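Local coordinates for protein CopN (Chlamydia pneumoniae, PDB 4NRH) that probably acts as a type III secretion gatekeeper that, bound to its chaperone, helps direct the secretion of translocators, at residues G36-I41 with L53-K57; P47-L51 with A85-A89; H137-L143 with E188-L192; Y233-I237 with T276-F281. One frame throughout, in Å; residues are numbered along the deposited sequence.

Contact 1. Residues G36-I41 with L53-K57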
# COMPACT_ATOMS: atom_id res chain seq x y z
N GLY A 36 25.23 3.02 -38.30
CA GLY A 36 26.65 3.28 -38.17
C GLY A 36 27.39 2.08 -37.62
O GLY A 36 28.50 1.76 -38.06
N LEU A 37 26.78 1.41 -36.66
CA LEU A 37 27.34 0.19 -36.09
C LEU A 37 27.33 -0.93 -37.12
O LEU A 37 28.31 -1.67 -37.27
CB LEU A 37 26.55 -0.23 -34.84
CG LEU A 37 26.95 -1.56 -34.19
CD1 LEU A 37 28.43 -1.55 -33.83
CD2 LEU A 37 26.10 -1.83 -32.96
N ARG A 38 26.22 -1.05 -37.84
CA ARG A 38 26.07 -2.04 -38.90
C ARG A 38 27.12 -1.87 -40.00
O ARG A 38 27.70 -2.85 -40.47
CB ARG A 38 24.67 -1.95 -39.51
CG ARG A 38 24.42 -2.92 -40.65
CD ARG A 38 23.24 -2.49 -41.49
NE ARG A 38 23.49 -1.21 -42.14
CZ ARG A 38 22.58 -0.53 -42.83
NH1 ARG A 38 21.34 -1.00 -42.95
NH2 ARG A 38 22.90 0.63 -43.39
N ASP A 39 27.37 -0.63 -40.39
CA ASP A 39 28.30 -0.32 -41.46
C ASP A 39 29.76 -0.53 -41.04
O ASP A 39 30.64 -0.66 -41.89
CB ASP A 39 28.11 1.12 -41.94
CG ASP A 39 26.75 1.34 -42.59
OD1 ASP A 39 26.10 0.34 -42.97
OD2 ASP A 39 26.33 2.51 -42.70
N ALA A 40 30.00 -0.57 -39.74
CA ALA A 40 31.35 -0.74 -39.22
C ALA A 40 31.73 -2.22 -39.13
O ALA A 40 32.90 -2.56 -38.96
CB ALA A 40 31.48 -0.09 -37.85
N ILE A 41 30.73 -3.09 -39.26
CA ILE A 41 30.96 -4.53 -39.14
C ILE A 41 31.01 -5.18 -40.52
O ILE A 41 30.03 -5.18 -41.26
CB ILE A 41 29.86 -5.20 -38.30
CG1 ILE A 41 29.79 -4.56 -36.91
CG2 ILE A 41 30.11 -6.70 -38.19
CD1 ILE A 41 28.55 -4.93 -36.14
N LEU A 53 33.30 -4.03 -31.26
CA LEU A 53 32.71 -2.87 -31.92
C LEU A 53 31.46 -2.39 -31.19
O LEU A 53 31.16 -1.19 -31.18
CB LEU A 53 32.38 -3.20 -33.38
CG LEU A 53 33.57 -3.23 -34.34
CD1 LEU A 53 33.14 -3.76 -35.70
CD2 LEU A 53 34.18 -1.84 -34.48
N VAL A 54 30.72 -3.32 -30.60
CA VAL A 54 29.50 -2.98 -29.86
C VAL A 54 29.80 -2.19 -28.59
O VAL A 54 29.17 -1.15 -28.34
CB VAL A 54 28.69 -4.24 -29.50
CG1 VAL A 54 27.55 -3.89 -28.56
CG2 VAL A 54 28.15 -4.90 -30.76
N GLN A 55 30.74 -2.66 -27.78
CA GLN A 55 31.13 -1.96 -26.56
C GLN A 55 31.69 -0.58 -26.89
O GLN A 55 31.53 0.37 -26.13
CB GLN A 55 32.16 -2.75 -25.75
CG GLN A 55 32.08 -4.26 -25.87
CD GLN A 55 30.88 -4.85 -25.15
OE1 GLN A 55 30.28 -4.22 -24.28
NE2 GLN A 55 30.52 -6.08 -25.52
N GLU A 56 32.36 -0.49 -28.04
CA GLU A 56 33.01 0.74 -28.46
C GLU A 56 32.01 1.84 -28.81
O GLU A 56 32.17 2.99 -28.41
CB GLU A 56 33.92 0.46 -29.66
CG GLU A 56 34.68 1.68 -30.17
CD GLU A 56 35.46 1.38 -31.44
OE1 GLU A 56 35.63 0.19 -31.77
OE2 GLU A 56 35.91 2.35 -32.09
N LYS A 57 30.97 1.47 -29.56
CA LYS A 57 30.01 2.45 -30.06
C LYS A 57 28.79 2.60 -29.16
O LYS A 57 28.09 3.62 -29.21
CB LYS A 57 29.57 2.07 -31.48
CG LYS A 57 30.70 2.09 -32.49
CD LYS A 57 30.20 1.83 -33.90
CE LYS A 57 31.31 2.00 -34.91
NZ LYS A 57 31.80 3.41 -34.98
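Two helices joined by a short connection can pack through a few apolar side chains, and the end of the first helix gives a compact example. Gly36, without a side chain, brings its backbone close to the lysine of the other helix, its O lying 4.2 Å from Lys57 CE. Leu37 follows and makes the most of the contact: its CD1 lies 3.8 Å from Leu53 O and 3.8 Å from Lys57 CD, while Leu37 CD2 meets Val54 CG2 at 4.3 Å. Arg38 and Asp39 make no contact with 53-57 and pair with each other, Arg38 NE to Asp39 OD1 at 3.1 Å, in a salt bridge within the segment. Ala40 returns to the interface, with its CB 3.6 Å from Lys57 CE and its O 3.5 Å from Leu53 CD1. Ile41, just past the helix, sets its CG1 3.7 Å from Leu53 CD1. No hydrogen bond crosses, so the fit is one of van der Waals contact, with the aliphatic part of Lys57 lying over the apolar side chains. Leu37 and Ile41 also touch Leu71 of helix 61-74. With 145° between the directions of the short segments, the consecutive helices 31-40 and 47-57 make a roughly antiparallel helical hairpin in the all-helical HrpJ-like region.

Contact 2. Residues P47-L51 with A85-A89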
# COMPACT_ATOMS: atom_id res chain seq x y z
N PRO A 47 32.71 -13.16 -34.05
CA PRO A 47 31.93 -12.79 -32.87
C PRO A 47 32.70 -11.86 -31.92
O PRO A 47 32.11 -10.93 -31.37
CB PRO A 47 31.65 -14.14 -32.20
CG PRO A 47 31.59 -15.09 -33.35
CD PRO A 47 32.61 -14.60 -34.35
N GLU A 48 33.99 -12.13 -31.74
CA GLU A 48 34.84 -11.27 -30.93
C GLU A 48 34.92 -9.86 -31.51
O GLU A 48 34.80 -8.88 -30.78
CB GLU A 48 36.25 -11.87 -30.81
CG GLU A 48 36.34 -13.13 -29.96
CD GLU A 48 35.85 -14.37 -30.69
OE1 GLU A 48 35.73 -14.32 -31.93
OE2 GLU A 48 35.59 -15.39 -30.01
N ASP A 49 35.13 -9.78 -32.82
CA ASP A 49 35.20 -8.50 -33.51
C ASP A 49 33.89 -7.72 -33.35
O ASP A 49 33.90 -6.51 -33.13
CB ASP A 49 35.50 -8.70 -35.00
CG ASP A 49 36.90 -9.20 -35.25
OD1 ASP A 49 37.77 -9.03 -34.36
OD2 ASP A 49 37.15 -9.77 -36.33
N ILE A 50 32.78 -8.44 -33.48
CA ILE A 50 31.46 -7.84 -33.34
C ILE A 50 31.26 -7.24 -31.96
O ILE A 50 30.88 -6.07 -31.83
CB ILE A 50 30.35 -8.89 -33.59
CG1 ILE A 50 30.37 -9.34 -35.05
CG2 ILE A 50 28.99 -8.32 -33.22
CD1 ILE A 50 29.63 -10.64 -35.29
N LEU A 51 31.53 -8.03 -30.92
CA LEU A 51 31.35 -7.57 -29.55
C LEU A 51 32.21 -6.35 -29.24
O LEU A 51 31.73 -5.40 -28.62
CB LEU A 51 31.68 -8.70 -28.56
CG LEU A 51 30.68 -9.86 -28.52
CD1 LEU A 51 31.18 -10.97 -27.62
CD2 LEU A 51 29.32 -9.36 -28.06
N ALA A 85 27.67 -15.37 -37.11
CA ALA A 85 28.60 -14.76 -36.17
C ALA A 85 27.89 -13.80 -35.22
O ALA A 85 28.24 -13.71 -34.04
CB ALA A 85 29.70 -14.03 -36.93
N LEU A 86 26.90 -13.09 -35.74
CA LEU A 86 26.13 -12.14 -34.93
C LEU A 86 25.27 -12.85 -33.88
O LEU A 86 25.16 -12.39 -32.75
CB LEU A 86 25.25 -11.27 -35.82
CG LEU A 86 25.98 -10.19 -36.62
CD1 LEU A 86 25.11 -9.68 -37.75
CD2 LEU A 86 26.38 -9.04 -35.71
N ILE A 87 24.66 -13.97 -34.27
CA ILE A 87 23.84 -14.76 -33.36
C ILE A 87 24.68 -15.28 -32.20
O ILE A 87 24.27 -15.20 -31.04
CB ILE A 87 23.16 -15.94 -34.08
CG1 ILE A 87 22.13 -15.43 -35.09
CG2 ILE A 87 22.50 -16.87 -33.08
CD1 ILE A 87 21.63 -16.49 -36.04
N GLN A 88 25.86 -15.80 -32.52
CA GLN A 88 26.80 -16.26 -31.49
C GLN A 88 27.24 -15.11 -30.60
O GLN A 88 27.28 -15.24 -29.37
CB GLN A 88 28.03 -16.92 -32.13
CG GLN A 88 27.76 -18.25 -32.81
CD GLN A 88 28.90 -18.68 -33.71
OE1 GLN A 88 28.68 -19.11 -34.84
NE2 GLN A 88 30.12 -18.58 -33.20
N ALA A 89 27.57 -13.98 -31.22
CA ALA A 89 28.02 -12.80 -30.49
C ALA A 89 26.96 -12.29 -29.52
O ALA A 89 27.27 -11.93 -28.38
CB ALA A 89 28.40 -11.70 -31.47
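Small residues let helices approach closely, and Ala89 illustrates the rule. Its methyl points at the other helix and is met by three residues of one helical turn, Pro47, Ile50 and Leu51: Ala89 CB lies 3.8 Å from Pro47 O, 3.9 Å from Ile50 CG2 and 4.2 Å from Leu51 CG. The backbones therefore come near each other at this point, with the CA atoms of Pro47 and Ala89 4.6 Å apart and the short axes approaching to 8.6 Å.

Pro47, in the first turn of its helix, offers a compact, rigid ring. Its CD packs 3.9 Å from Ala85 CB, and its CG lies 3.7 Å from Ala85 O and 3.8 Å from Gln88 NE2, so the ring rests against one turn of the partner. Ile50, one turn further on, reaches across with its CD1, which is 3.8 Å from Ala85 CB and 3.6 Å from Leu86 CD2. Leu51 closes the sequence, its CD2 3.3 Å from Ala89 O. No hydrogen bond links the segments; the interface is mainly apolar side chains against each other and against backbone carbonyls, with the Gln88 amide at its border.

The segments cross at -65°, setting helix 47-57 obliquely on helix 80-97. Leu86 continues the packing onto Leu71 and Val72 of helix 61-74, while Ile50 reaches Ile41, just beyond helix 31-40.

Contact 3. Residues H137-L143 with E188-L192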
# COMPACT_ATOMS: atom_id res chain seq x y z
N HIS A 137 14.81 -6.68 0.09
CA HIS A 137 14.80 -5.34 0.66
C HIS A 137 13.51 -5.08 1.43
O HIS A 137 12.41 -5.30 0.92
CB HIS A 137 14.97 -4.29 -0.44
CG HIS A 137 16.34 -4.27 -1.05
ND1 HIS A 137 16.62 -4.82 -2.28
CD2 HIS A 137 17.50 -3.74 -0.59
CE1 HIS A 137 17.90 -4.65 -2.55
NE2 HIS A 137 18.46 -4.00 -1.54
N THR A 138 13.66 -4.60 2.66
CA THR A 138 12.52 -4.19 3.46
C THR A 138 12.13 -2.76 3.12
O THR A 138 12.85 -2.08 2.38
CB THR A 138 12.81 -4.30 4.97
OG1 THR A 138 13.86 -3.38 5.32
CG2 THR A 138 13.23 -5.71 5.34
N CYS A 139 10.99 -2.32 3.64
CA CYS A 139 10.54 -0.94 3.47
C CYS A 139 11.59 0.07 3.91
O CYS A 139 11.90 1.02 3.19
CB CYS A 139 9.24 -0.72 4.24
SG CYS A 139 8.62 0.97 4.18
N ASP A 140 12.13 -0.14 5.11
CA ASP A 140 13.14 0.75 5.68
C ASP A 140 14.41 0.80 4.84
O ASP A 140 14.98 1.88 4.63
CB ASP A 140 13.47 0.32 7.11
CG ASP A 140 12.32 0.53 8.06
OD1 ASP A 140 11.44 1.37 7.76
OD2 ASP A 140 12.29 -0.13 9.12
N GLN A 141 14.86 -0.36 4.37
CA GLN A 141 16.05 -0.43 3.53
C GLN A 141 15.84 0.32 2.22
O GLN A 141 16.74 0.98 1.72
CB GLN A 141 16.43 -1.89 3.26
CG GLN A 141 16.91 -2.64 4.49
CD GLN A 141 17.10 -4.12 4.24
OE1 GLN A 141 16.52 -4.68 3.31
NE2 GLN A 141 17.90 -4.76 5.08
N LEU A 142 14.63 0.19 1.66
CA LEU A 142 14.27 0.95 0.46
C LEU A 142 14.29 2.45 0.74
O LEU A 142 14.74 3.23 -0.10
CB LEU A 142 12.89 0.52 -0.04
CG LEU A 142 12.78 -0.88 -0.65
CD1 LEU A 142 11.34 -1.17 -1.07
CD2 LEU A 142 13.73 -1.03 -1.83
N LEU A 143 13.81 2.84 1.91
CA LEU A 143 13.78 4.25 2.29
C LEU A 143 15.18 4.83 2.42
O LEU A 143 15.48 5.87 1.84
CB LEU A 143 13.02 4.43 3.61
CG LEU A 143 12.94 5.87 4.12
CD1 LEU A 143 12.12 6.73 3.18
CD2 LEU A 143 12.38 5.92 5.53
N GLU A 188 6.66 -4.52 0.04
CA GLU A 188 7.56 -3.61 0.74
C GLU A 188 7.58 -2.23 0.10
O GLU A 188 7.68 -1.21 0.79
CB GLU A 188 8.98 -4.19 0.78
CG GLU A 188 9.13 -5.44 1.64
CD GLU A 188 8.71 -5.22 3.08
OE1 GLU A 188 8.84 -4.08 3.58
OE2 GLU A 188 8.26 -6.19 3.72
N THR A 189 7.49 -2.19 -1.23
CA THR A 189 7.49 -0.92 -1.95
C THR A 189 6.18 -0.17 -1.73
O THR A 189 6.17 1.06 -1.65
CB THR A 189 7.72 -1.14 -3.46
OG1 THR A 189 8.95 -1.85 -3.66
CG2 THR A 189 7.80 0.20 -4.19
N ARG A 190 5.08 -0.91 -1.62
CA ARG A 190 3.80 -0.32 -1.27
C ARG A 190 3.86 0.29 0.13
O ARG A 190 3.30 1.36 0.38
CB ARG A 190 2.67 -1.35 -1.35
CG ARG A 190 2.28 -1.72 -2.77
CD ARG A 190 1.10 -2.68 -2.79
NE ARG A 190 0.59 -2.90 -4.14
CZ ARG A 190 0.74 -4.04 -4.81
NH1 ARG A 190 1.38 -5.06 -4.26
NH2 ARG A 190 0.25 -4.15 -6.04
N ASN A 191 4.54 -0.40 1.04
CA ASN A 191 4.76 0.12 2.39
C ASN A 191 5.62 1.37 2.36
O ASN A 191 5.42 2.29 3.16
CB ASN A 191 5.41 -0.95 3.28
CG ASN A 191 4.49 -2.12 3.55
OD1 ASN A 191 3.29 -2.05 3.29
ND2 ASN A 191 5.05 -3.20 4.07
N LEU A 192 6.59 1.41 1.45
CA LEU A 192 7.42 2.59 1.25
C LEU A 192 6.57 3.78 0.82
O LEU A 192 6.75 4.89 1.33
CB LEU A 192 8.51 2.31 0.21
CG LEU A 192 9.36 3.52 -0.19
CD1 LEU A 192 10.06 4.12 1.02
CD2 LEU A 192 10.36 3.15 -1.27
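A helix start bearing a capping box is docked here against the long helix 179-215. Thr138 is the N-cap: Thr138 N donates to Gln141 OE1 at 2.9 Å, and Gln141 N returns a weak bond to Thr138 OG1 at 3.3 Å. The other helix adds an acceptor at the same end, for Cys139 N gives a weak hydrogen bond to Glu188 OE1 at 2.8 Å. Next to these polar bonds, Cys139 SG sits 3.4 Å from Leu192 N and 4.2 Å from Leu192 CB. Leu192 CD2 then meets Leu142 CB at 3.9 Å, and Leu192 CD1 meets Leu143 CB at 3.9 Å. Leu142 CD1 lies 3.6 Å from Thr189 OG1, whose hydroxyl is hydrogen-bonded to Leu185 O. On the same helix Arg190 forms a salt bridge with Asp24 of the chaperone SycD chain. Crossing at -60°, the short segments show oblique helix-on-helix packing in an all-helical fold, with a capped N-terminus at the crossing.

Contact 4. Residues Y233-I237 with T276-F281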
# COMPACT_ATOMS: atom_id res chain seq x y z
N TYR A 233 6.84 10.55 14.33
CA TYR A 233 5.50 10.10 13.97
C TYR A 233 5.47 8.59 13.75
O TYR A 233 4.59 7.90 14.25
CB TYR A 233 5.02 10.84 12.72
CG TYR A 233 3.62 10.48 12.26
CD1 TYR A 233 2.52 10.68 13.08
CD2 TYR A 233 3.41 9.96 10.99
CE1 TYR A 233 1.24 10.37 12.65
CE2 TYR A 233 2.13 9.65 10.55
CZ TYR A 233 1.06 9.85 11.38
OH TYR A 233 -0.21 9.53 10.95
N HIS A 234 6.45 8.09 13.01
CA HIS A 234 6.54 6.66 12.71
C HIS A 234 6.95 5.86 13.94
O HIS A 234 6.53 4.72 14.12
CB HIS A 234 7.53 6.42 11.57
CG HIS A 234 7.06 6.95 10.25
ND1 HIS A 234 7.92 7.48 9.31
CD2 HIS A 234 5.82 7.04 9.72
CE1 HIS A 234 7.23 7.86 8.26
NE2 HIS A 234 5.95 7.61 8.48
N LYS A 235 7.79 6.47 14.79
CA LYS A 235 8.19 5.85 16.05
C LYS A 235 6.97 5.65 16.95
O LYS A 235 6.83 4.61 17.60
CB LYS A 235 9.23 6.70 16.76
CG LYS A 235 9.83 6.06 18.00
CD LYS A 235 11.00 6.87 18.53
CE LYS A 235 11.52 6.31 19.85
NZ LYS A 235 12.63 7.13 20.40
N ILE A 236 6.11 6.65 16.97
CA ILE A 236 4.89 6.61 17.76
C ILE A 236 3.88 5.62 17.18
O ILE A 236 3.25 4.85 17.92
CB ILE A 236 4.25 8.01 17.87
CG1 ILE A 236 5.16 8.94 18.68
CG2 ILE A 236 2.90 7.93 18.53
CD1 ILE A 236 4.61 10.33 18.86
N ILE A 237 3.73 5.62 15.86
CA ILE A 237 2.84 4.69 15.18
C ILE A 237 3.29 3.24 15.39
O ILE A 237 2.47 2.35 15.62
CB ILE A 237 2.75 4.98 13.66
CG1 ILE A 237 1.92 6.23 13.41
CG2 ILE A 237 2.15 3.80 12.91
CD1 ILE A 237 1.69 6.51 11.94
N THR A 276 -2.57 10.90 6.26
CA THR A 276 -1.56 9.96 5.81
C THR A 276 -2.20 8.62 5.45
O THR A 276 -3.35 8.36 5.79
CB THR A 276 -0.47 9.74 6.87
OG1 THR A 276 -1.06 9.29 8.09
CG2 THR A 276 0.28 11.04 7.14
N SER A 277 -1.44 7.79 4.75
CA SER A 277 -1.94 6.53 4.20
C SER A 277 -2.47 5.58 5.27
O SER A 277 -1.88 5.43 6.34
CB SER A 277 -0.85 5.83 3.40
OG SER A 277 -1.27 4.55 2.97
N SER A 278 -3.60 4.95 4.97
CA SER A 278 -4.21 3.97 5.86
C SER A 278 -3.31 2.75 6.03
O SER A 278 -3.39 2.04 7.04
CB SER A 278 -5.58 3.54 5.33
OG SER A 278 -5.45 2.73 4.17
N ARG A 279 -2.46 2.51 5.04
CA ARG A 279 -1.55 1.37 5.05
C ARG A 279 -0.50 1.48 6.15
O ARG A 279 0.10 0.48 6.55
CB ARG A 279 -0.87 1.25 3.68
CG ARG A 279 -0.18 -0.08 3.43
CD ARG A 279 0.41 -0.14 2.04
NE ARG A 279 1.15 -1.37 1.80
CZ ARG A 279 0.60 -2.50 1.36
NH1 ARG A 279 -0.70 -2.55 1.11
NH2 ARG A 279 1.35 -3.57 1.18
N LEU A 280 -0.29 2.70 6.65
CA LEU A 280 0.65 2.94 7.75
C LEU A 280 0.28 2.19 9.02
O LEU A 280 1.14 1.91 9.86
CB LEU A 280 0.72 4.44 8.06
CG LEU A 280 1.46 5.33 7.07
CD1 LEU A 280 1.45 6.75 7.57
CD2 LEU A 280 2.88 4.83 6.88
N PHE A 281 -1.00 1.86 9.17
CA PHE A 281 -1.49 1.23 10.39
C PHE A 281 -1.84 -0.24 10.16
O PHE A 281 -2.66 -0.57 9.29
CB PHE A 281 -2.70 1.99 10.93
CG PHE A 281 -2.45 3.46 11.12
CD1 PHE A 281 -2.64 4.36 10.08
CD2 PHE A 281 -2.01 3.95 12.34
CE1 PHE A 281 -2.40 5.71 10.26
CE2 PHE A 281 -1.77 5.30 12.53
CZ PHE A 281 -1.97 6.18 11.48
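At the apolar centre, Ile237 CD1 lies 3.7 Å from Phe281 CZ and 4.4 Å from Leu280 CD1, and Ile237 CG2 is 3.7 Å from Leu280 O. The loop between helices 259-272 and 284-301 is thus held against the last turn of helix 226-237. Around this core Tyr233 CE2 approaches Leu280 CD1 at 4.2 Å, and His234 NE2 stands 4.4 Å from Leu280 CD2 while its own hydrogen bond goes to Ser198. Farther out, the phenol marks the change to polar chemistry: Tyr233 OH lies at the edge of the Phe281 ring, 3.8 Å from CZ, and donates a hydrogen bond to Thr276 OG1 at 3.0 Å. That threonine oxygen is also bonded to Ala272 O. Beyond it, Ser277 OG accepts from Arg279 N at 3.1 Å, an ST turn that shapes the loop. Arg279 takes no part in the contact with helix 226-237; it bonds to Asn191 of helix 179-215 and forms a salt bridge with Asp29 of the chaperone SycD chain. The chemistry implies a loop with two roles: Leu280 and Phe281 supply the apolar hold on helix 226-237, Ser277, Ser278 and Arg279 carry polar groups bound by the chaperone, and Phe281 also touches Tyr49 of the SycD chain.

Overall arrangement
The four contacts follow the chain as two pairs in an elongated, all-helical protein. Contacts 1 and 2, their centres about 11 Å apart, share helix 47-57, and their segments alternate in sequence; Ile41 of one packs on Ile50 of the other, so they belong to one helical core within the HrpJ-like range. Contacts 3 and 4 come later, with centres about 14 Å apart, and meet where Asn191 probably hydrogen-bonds to Arg279. About 41 Å separates the centres of contact 3 and either early contact, and contacts 1 and 4 lie on opposite sides of the chain's centre, their centres about 53 Å apart. The chaperone touches residues of contacts 3 and 4, and neither early contact, which places this part of its binding surface away from the N-terminal helices.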